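Local coordinates for N-acyl-D-glutamate deacylase (Bordetella bronchiseptica, PDB 3GIP), which hydrolyses N-acyl-D-glutamate to D-glutamate and a carboxylic acid, probably using a bound zinc ion, as a member of the amidohydrolase superfamily, at residues Arg80-Ser84 / Gln85-Thr89; Pro119-Asp123 / Val124-Phe128. All blocks are in the same frame, centred on the assembly; numbering follows the deposited sequence.

Interaction 1 closes one helix and interaction 2 opens another, so the two form a pair of helix ends in series along the chain, their nearest atoms about 11 Å apart. At 80-89 every touching residue is buried, and the helix 80-83 turns through a glycine into strand 87-92; the chemistry is mostly backbone carbonyls taking N-H groups, plus one glutamine amide. At 119-128, farther from the centre of the chain, the loop after that same strand enters helix 124-133. Here an aspartate caps the first turn in a partly buried setting, while F121 and Y127 add an aromatic contact that interaction 1 lacks.

Interaction 1: Arg80-Ser84 / Gln85-Thr89; sequences RWKTS and QGITT
Q85 folds its side chain back over the backbone of W81 and K82, with CG 3.3 Å from K82 O and the amide NE2 bonded to W81 O at 2.8 Å. That bond is nearly straight, 172° at the hydrogen, and the carbonyl oxygen lies in the plane of the Q85 amide. A chi1 of 60° sets CG between the backbone N and the carbonyl carbon, from where the extended chain runs back to W81; at the other amide atom, OE1 takes the N-H of F381. K82 O is gripped twice, by I87 N at 3.1 Å and by Q85 N, arriving from opposite faces of the carbonyl plane. I87 lays CB against this oxygen and sends CD1 to K82 CD, 3.9 Å away, while the ammonium beyond pairs with D64 and D69. Two residues before K82, R80 O accepts both S84 N and S84 OG, the hydroxyl at 2.7 Å. G86, the last residue of a type I turn from T83 and at a positive phi of 85°, gives its N-H to T83 O at 3.0 Å. With the I87 N to K82 O bond, this is a Schellman motif, ending helix 80-83 before strand 87-92 of the TIM-barrel amidohydrolase fold.

Interaction 2: Pro119-Asp123 / Val124-Phe128; sequences PLFAD and VPAYF
This is a local helix-start contact, partly buried, where the loop that follows strand 87-92 runs into helix 124-133. D123 sits at the N-cap and turns its carboxylate over the first turn: OD1 accepts A126 N at 2.8 Å, the N-H meeting that oxygen nearly along its C-O axis. With chi1 at 50° the carboxylate doubles back over the start of the helix, carrying OD1 to A126 N. OD1 also rests 3.2 Å from P125 CD and 3.3 Å from A126 CB, so the ring and the methyl flank the capping oxygen. The D123 carbonyl follows with a regular helical bond, its O taking Y127 N at 3.1 Å. Before the cap, F121 leans on the helix. Y127 CA lies over one face of the F121 ring, 4.1 Å from its centroid, a CH-pi contact offset toward the rim. The two rings meet obliquely, with planes at 46° and F121 CD2 3.5 Å from Y127 CD1. Beyond this the Y127 hydroxyl bonds to D70 O, while V124 and P125 touch helix 163-179. The arrangement is an aspartate N-cap, with the aromatic pair joining the incoming loop to the first turn.

Interaction 1: Arg80-Ser84 / Gln85-Thr89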
loop_
_atom_site.group_PDB
_atom_site.type_symbol
_atom_site.label_atom_id
_atom_site.label_comp_id
_atom_site.label_asym_id
_atom_site.label_seq_id
_atom_site.Cartn_x
_atom_site.Cartn_y
_atom_site.Cartn_z
ATOM N N ARG A 80 13.728 2.463 -5.156
ATOM C CA ARG A 80 13.697 3.814 -5.711
ATOM C C ARG A 80 12.296 4.269 -6.117
ATOM O O ARG A 80 12.009 5.469 -6.119
ATOM C CB ARG A 80 14.648 3.906 -6.908
ATOM C CG ARG A 80 14.851 5.312 -7.466
ATOM C CD ARG A 80 15.652 6.194 -6.520
ATOM N NE ARG A 80 16.124 7.403 -7.191
ATOM C CZ ARG A 80 17.043 8.227 -6.698
ATOM N NH1 ARG A 80 17.594 7.982 -5.520
ATOM N NH2 ARG A 80 17.426 9.291 -7.396
ATOM N N TRP A 81 11.428 3.322 -6.459
ATOM C CA TRP A 81 10.065 3.671 -6.844
ATOM C C TRP A 81 9.307 4.257 -5.658
ATOM O O TRP A 81 8.307 4.950 -5.839
ATOM C CB TRP A 81 9.324 2.450 -7.413
ATOM C CG TRP A 81 9.258 1.237 -6.519
ATOM C CD1 TRP A 81 8.219 0.862 -5.716
ATOM C CD2 TRP A 81 10.264 0.227 -6.372
ATOM N NE1 TRP A 81 8.514 -0.324 -5.080
ATOM C CE2 TRP A 81 9.764 -0.732 -5.465
ATOM C CE3 TRP A 81 11.540 0.042 -6.921
ATOM C CZ2 TRP A 81 10.498 -1.864 -5.091
ATOM C CZ3 TRP A 81 12.271 -1.087 -6.547
ATOM C CH2 TRP A 81 11.743 -2.021 -5.642
ATOM N N LYS A 82 9.796 3.988 -4.449
ATOM C CA LYS A 82 9.175 4.508 -3.230
ATOM C C LYS A 82 9.811 5.833 -2.827
ATOM O O LYS A 82 9.128 6.842 -2.662
ATOM C CB LYS A 82 9.352 3.534 -2.060
ATOM C CG LYS A 82 8.750 2.156 -2.243
ATOM C CD LYS A 82 7.236 2.183 -2.333
ATOM C CE LYS A 82 6.698 0.775 -2.141
ATOM N NZ LYS A 82 5.252 0.631 -2.449
ATOM N N THR A 83 11.129 5.826 -2.665
ATOM C CA THR A 83 11.831 7.026 -2.238
ATOM C C THR A 83 11.668 8.217 -3.175
ATOM O O THR A 83 11.556 9.358 -2.716
ATOM C CB THR A 83 13.337 6.748 -2.043
ATOM O OG1 THR A 83 13.932 6.432 -3.305
ATOM C CG2 THR A 83 13.544 5.580 -1.087
ATOM N N SER A 84 11.644 7.958 -4.479
ATOM C CA SER A 84 11.513 9.030 -5.460
ATOM C C SER A 84 10.166 9.744 -5.421
ATOM O O SER A 84 10.013 10.802 -6.030
ATOM C CB SER A 84 11.788 8.504 -6.872
ATOM O OG SER A 84 10.791 7.593 -7.293
ATOM N N GLN A 85 9.188 9.168 -4.725
ATOM C CA GLN A 85 7.893 9.827 -4.601
ATOM C C GLN A 85 7.614 10.227 -3.151
ATOM O O GLN A 85 6.474 10.522 -2.777
ATOM C CB GLN A 85 6.758 8.960 -5.169
ATOM C CG GLN A 85 6.552 7.601 -4.536
ATOM C CD GLN A 85 5.353 6.878 -5.128
ATOM O OE1 GLN A 85 4.221 7.361 -5.050
ATOM N NE2 GLN A 85 5.596 5.717 -5.728
ATOM N N GLY A 86 8.676 10.236 -2.344
ATOM C CA GLY A 86 8.581 10.651 -0.952
ATOM C C GLY A 86 8.157 9.662 0.117
ATOM O O GLY A 86 7.913 10.067 1.251
ATOM N N ILE A 87 8.093 8.379 -0.222
ATOM C CA ILE A 87 7.669 7.346 0.720
ATOM C C ILE A 87 8.808 6.879 1.624
ATOM O O ILE A 87 9.881 6.522 1.137
ATOM C CB ILE A 87 7.095 6.140 -0.050
ATOM C CG1 ILE A 87 5.855 6.579 -0.830
ATOM C CG2 ILE A 87 6.749 5.008 0.904
ATOM C CD1 ILE A 87 5.397 5.572 -1.867
ATOM N N THR A 88 8.563 6.877 2.934
ATOM C CA THR A 88 9.567 6.459 3.917
ATOM C C THR A 88 9.169 5.202 4.692
ATOM O O THR A 88 9.988 4.622 5.411
ATOM C CB THR A 88 9.847 7.578 4.937
ATOM O OG1 THR A 88 8.617 7.983 5.549
ATOM C CG2 THR A 88 10.486 8.774 4.255
ATOM N N THR A 89 7.911 4.796 4.562
ATOM C CA THR A 89 7.405 3.597 5.230
ATOM C C THR A 89 6.395 2.922 4.315
ATOM O O THR A 89 5.612 3.596 3.647
ATOM C CB THR A 89 6.680 3.931 6.564
ATOM O OG1 THR A 89 7.614 4.481 7.500
ATOM C CG2 THR A 89 6.049 2.675 7.167
#

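Interaction 2: Pro119-Asp123 / Val124-Phe128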
loop_
_atom_site.group_PDB
_atom_site.type_symbol
_atom_site.label_atom_id
_atom_site.label_comp_id
_atom_site.label_asym_id
_atom_site.label_seq_id
_atom_site.Cartn_x
_atom_site.Cartn_y
_atom_site.Cartn_z
ATOM N N PRO A 119 11.344 -17.409 -3.104
ATOM C CA PRO A 119 10.637 -18.381 -2.267
ATOM C C PRO A 119 10.182 -17.708 -0.975
ATOM O O PRO A 119 10.951 -16.982 -0.343
ATOM C CB PRO A 119 11.697 -19.451 -2.021
ATOM C CG PRO A 119 12.477 -19.428 -3.298
ATOM C CD PRO A 119 12.645 -17.945 -3.541
ATOM N N LEU A 120 8.935 -17.944 -0.590
ATOM C CA LEU A 120 8.398 -17.336 0.620
ATOM C C LEU A 120 9.109 -17.796 1.887
ATOM O O LEU A 120 9.732 -18.859 1.918
ATOM C CB LEU A 120 6.896 -17.614 0.721
ATOM C CG LEU A 120 6.072 -17.002 -0.419
ATOM C CD1 LEU A 120 4.587 -17.232 -0.176
ATOM C CD2 LEU A 120 6.367 -15.514 -0.510
ATOM N N PHE A 121 9.017 -16.976 2.929
ATOM C CA PHE A 121 9.642 -17.268 4.213
ATOM C C PHE A 121 8.764 -18.189 5.051
ATOM O O PHE A 121 7.537 -18.157 4.947
ATOM C CB PHE A 121 9.907 -15.961 4.960
ATOM C CG PHE A 121 10.996 -15.128 4.346
ATOM C CD1 PHE A 121 12.327 -15.334 4.696
ATOM C CD2 PHE A 121 10.696 -14.163 3.391
ATOM C CE1 PHE A 121 13.346 -14.586 4.103
ATOM C CE2 PHE A 121 11.707 -13.410 2.791
ATOM C CZ PHE A 121 13.034 -13.623 3.148
ATOM N N ALA A 122 9.400 -19.015 5.877
ATOM C CA ALA A 122 8.687 -19.963 6.729
ATOM C C ALA A 122 7.618 -19.296 7.588
ATOM O O ALA A 122 6.476 -19.751 7.637
ATOM C CB ALA A 122 9.684 -20.705 7.620
ATOM N N ASP A 123 8.002 -18.226 8.277
ATOM C CA ASP A 123 7.083 -17.486 9.134
ATOM C C ASP A 123 7.543 -16.044 9.268
ATOM O O ASP A 123 8.592 -15.667 8.746
ATOM C CB ASP A 123 6.991 -18.130 10.525
ATOM C CG ASP A 123 8.353 -18.402 11.144
ATOM O OD1 ASP A 123 9.289 -17.601 10.933
ATOM O OD2 ASP A 123 8.483 -19.418 11.861
ATOM N N VAL A 124 6.758 -15.235 9.970
ATOM C CA VAL A 124 7.106 -13.833 10.153
ATOM C C VAL A 124 8.441 -13.664 10.871
ATOM O O VAL A 124 9.230 -12.791 10.522
ATOM C CB VAL A 124 5.994 -13.082 10.910
ATOM C CG1 VAL A 124 6.424 -11.649 11.183
ATOM C CG2 VAL A 124 4.718 -13.092 10.080
ATOM N N PRO A 125 8.712 -14.489 11.897
ATOM C CA PRO A 125 10.000 -14.329 12.576
ATOM C C PRO A 125 11.169 -14.455 11.593
ATOM O O PRO A 125 12.137 -13.700 11.666
ATOM C CB PRO A 125 9.977 -15.451 13.608
ATOM C CG PRO A 125 8.530 -15.486 13.998
ATOM C CD PRO A 125 7.831 -15.400 12.652
ATOM N N ALA A 126 11.068 -15.404 10.668
ATOM C CA ALA A 126 12.116 -15.617 9.676
ATOM C C ALA A 126 12.212 -14.418 8.733
ATOM O O ALA A 126 13.306 -13.957 8.401
ATOM C CB ALA A 126 11.832 -16.886 8.881
ATOM N N TYR A 127 11.057 -13.914 8.314
ATOM C CA TYR A 127 10.997 -12.768 7.414
ATOM C C TYR A 127 11.626 -11.546 8.075
ATOM O O TYR A 127 12.491 -10.885 7.495
ATOM C CB TYR A 127 9.535 -12.492 7.048
ATOM C CG TYR A 127 9.306 -11.294 6.152
ATOM C CD1 TYR A 127 10.049 -11.109 4.986
ATOM C CD2 TYR A 127 8.301 -10.369 6.445
ATOM C CE1 TYR A 127 9.794 -10.034 4.134
ATOM C CE2 TYR A 127 8.039 -9.297 5.601
ATOM C CZ TYR A 127 8.786 -9.135 4.450
ATOM O OH TYR A 127 8.518 -8.073 3.613
ATOM N N PHE A 128 11.198 -11.257 9.299
ATOM C CA PHE A 128 11.724 -10.118 10.037
ATOM C C PHE A 128 13.208 -10.279 10.347
ATOM O O PHE A 128 13.950 -9.299 10.377
ATOM C CB PHE A 128 10.930 -9.911 11.330
ATOM C CG PHE A 128 9.576 -9.287 11.122
ATOM C CD1 PHE A 128 9.139 -8.942 9.845
ATOM C CD2 PHE A 128 8.745 -9.025 12.206
ATOM C CE1 PHE A 128 7.894 -8.342 9.652
ATOM C CE2 PHE A 128 7.499 -8.426 12.025
ATOM C CZ PHE A 128 7.073 -8.084 10.745
#